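Local coordinates for protein neurotrypsin (PDB 6H8M) that is a secreted brain serine protease linked to neuronal plasticity, whose proteolysis may help remodel structure in learning and memory; this chain is its third scavenger receptor cysteine-rich domain, at residues 29-35 / 95-101. Residues are numbered along the deposited sequence; the frame is centred on the assembly and turned at random.
Sequences TICDDGW and CRHSEDA
Cys95 is joined covalently to Cys31: the disulfide has a chi3 of -71°, and the SG of Cys31 reaches it by standing anti to its own backbone N (chi1 -173°). His97, in a short 3-10 segment, brings its ring edge to Thr29, whose OG1 lies near the ring plane, 3.2 Å from CE1. The ring's rotation is fixed from two sides, since ND1 donates in plane to the syn lone pair of Asp100 OD2 (2.8 Å) and NE2 is bonded to the carbonyl of Gly66. Glu99 contributes mainly its backbone: its O accepts a weak, bent bond from Asp32 N (2.8 Å, 126° at the hydrogen). The Asp32 side chain crosses that of Glu99 at about a right angle, with OD1 3.5 Å from Glu99 CB, while OD2 is bonded to Met58 N. Asp100 takes the hydroxyl bond of Thr29 OG1 on OD1 at 2.8 Å, from well above the carboxylate plane, and its OD2 also receives Gly64 N. Replacing Asp100 with an alanine would probably leave the Thr29 hydroxyl, His97 ND1 and Gly64 N without the carboxylate whose two oxygens they bind, and let the imidazole turn more easily. Ala101 N donates to Ile30 O (2.8 Å), and a water bonded to Ile30 N and Ala101 O adds a second link between these residues. The methyl of Ala101 sits almost straight over the centre of the five-membered ring of Trp35, 3.5 Å from its centroid, a CH-pi contact. A single beta bridge, Cys31 with Asp100, and the adjoining disulfide thus tie the chain around and just after strand 26-30 to the loop leading into strand 102-105, a disulfide-braced arrangement characteristic of the scavenger receptor cysteine-rich fold.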
# COMPACT_ATOMS: atom_id res chain seq x y z
N THR A 29 3.13 5.54 5.90
CA THR A 29 2.96 5.12 4.50
C THR A 29 3.81 3.90 4.21
O THR A 29 4.49 3.39 5.06
CB THR A 29 3.29 6.30 3.57
OG1 THR A 29 4.60 6.79 3.86
CG2 THR A 29 2.38 7.46 3.89
N ILE A 30 3.72 3.47 2.94
CA ILE A 30 4.46 2.35 2.41
C ILE A 30 5.22 2.81 1.17
O ILE A 30 4.65 3.44 0.25
CB ILE A 30 3.49 1.22 2.04
CG1 ILE A 30 2.63 0.82 3.22
CG2 ILE A 30 4.22 0.06 1.42
CD1 ILE A 30 1.73 -0.38 2.89
N CYS A 31 6.51 2.51 1.11
CA CYS A 31 7.37 2.83 -0.04
C CYS A 31 6.96 1.98 -1.27
O CYS A 31 6.67 0.81 -1.14
CB CYS A 31 8.83 2.57 0.29
SG CYS A 31 9.95 3.12 -1.02
N ASP A 32 7.04 2.57 -2.47
CA ASP A 32 6.58 1.90 -3.69
C ASP A 32 7.65 1.00 -4.29
O ASP A 32 7.42 0.46 -5.36
CB ASP A 32 6.07 2.91 -4.72
CG ASP A 32 7.18 3.78 -5.33
OD1 ASP A 32 8.35 3.61 -4.93
OD2 ASP A 32 6.87 4.66 -6.13
N ASP A 33 8.84 0.86 -3.65
CA ASP A 33 9.91 0.05 -4.19
C ASP A 33 9.38 -1.39 -4.23
O ASP A 33 9.00 -1.97 -3.18
CB ASP A 33 11.15 0.15 -3.30
CG ASP A 33 12.34 -0.38 -4.08
OD1 ASP A 33 12.62 0.16 -5.18
OD2 ASP A 33 12.83 -1.42 -3.68
N GLY A 34 9.33 -1.95 -5.42
CA GLY A 34 8.81 -3.31 -5.56
C GLY A 34 7.28 -3.41 -5.47
O GLY A 34 6.79 -4.53 -5.38
N TRP A 35 6.53 -2.29 -5.44
CA TRP A 35 5.10 -2.31 -5.26
C TRP A 35 4.43 -2.57 -6.63
O TRP A 35 4.74 -1.87 -7.58
CB TRP A 35 4.61 -0.98 -4.62
CG TRP A 35 3.16 -0.89 -4.24
CD1 TRP A 35 2.17 -0.26 -4.95
CD2 TRP A 35 2.55 -1.29 -2.98
NE1 TRP A 35 1.00 -0.35 -4.25
CE2 TRP A 35 1.20 -0.96 -3.05
CE3 TRP A 35 3.04 -1.95 -1.86
CZ2 TRP A 35 0.31 -1.20 -2.01
CZ3 TRP A 35 2.16 -2.22 -0.84
CH2 TRP A 35 0.81 -1.90 -0.93
N CYS A 95 13.98 5.61 1.46
CA CYS A 95 12.69 6.00 0.84
C CYS A 95 12.25 7.39 1.28
O CYS A 95 12.53 7.79 2.36
CB CYS A 95 11.61 4.96 1.14
SG CYS A 95 11.76 3.49 0.09
N ARG A 96 11.49 8.12 0.44
CA ARG A 96 10.96 9.45 0.73
C ARG A 96 9.46 9.39 0.41
O ARG A 96 9.03 8.44 -0.27
CB ARG A 96 11.61 10.55 -0.12
CG ARG A 96 13.14 10.67 -0.00
CD ARG A 96 13.75 11.95 -0.57
NE ARG A 96 13.40 13.07 0.31
CZ ARG A 96 14.13 14.16 0.55
NH1 ARG A 96 15.33 14.33 0.01
NH2 ARG A 96 13.64 15.09 1.35
N HIS A 97 8.71 10.38 0.91
CA HIS A 97 7.24 10.38 0.72
C HIS A 97 6.85 10.54 -0.76
O HIS A 97 5.73 10.19 -1.16
CB HIS A 97 6.57 11.40 1.64
CG HIS A 97 6.41 10.92 3.05
ND1 HIS A 97 5.54 9.88 3.37
CD2 HIS A 97 7.01 11.31 4.20
CE1 HIS A 97 5.62 9.67 4.68
NE2 HIS A 97 6.49 10.54 5.22
N SER A 98 7.76 11.04 -1.57
CA SER A 98 7.56 11.11 -3.02
C SER A 98 7.40 9.72 -3.66
O SER A 98 6.95 9.65 -4.77
CB SER A 98 8.68 11.90 -3.63
OG SER A 98 9.92 11.31 -3.36
N GLU A 99 7.72 8.64 -2.93
CA GLU A 99 7.61 7.24 -3.41
C GLU A 99 6.47 6.48 -2.71
O GLU A 99 6.36 5.25 -2.83
CB GLU A 99 8.95 6.52 -3.14
CG GLU A 99 10.13 7.12 -3.91
CD GLU A 99 11.48 6.74 -3.31
OE1 GLU A 99 11.84 7.30 -2.27
OE2 GLU A 99 12.14 5.85 -3.85
N ASP A 100 5.57 7.21 -2.05
CA ASP A 100 4.47 6.57 -1.32
C ASP A 100 3.59 5.76 -2.26
O ASP A 100 3.24 6.22 -3.39
CB ASP A 100 3.62 7.58 -0.56
CG ASP A 100 4.28 8.08 0.74
OD1 ASP A 100 5.27 7.45 1.22
OD2 ASP A 100 3.78 9.08 1.28
N ALA A 101 3.19 4.56 -1.82
CA ALA A 101 2.42 3.62 -2.63
C ALA A 101 0.92 3.88 -2.48
O ALA A 101 0.47 4.33 -1.40
CB ALA A 101 2.76 2.22 -2.13
O HOH W 1 1.78 4.76 1.09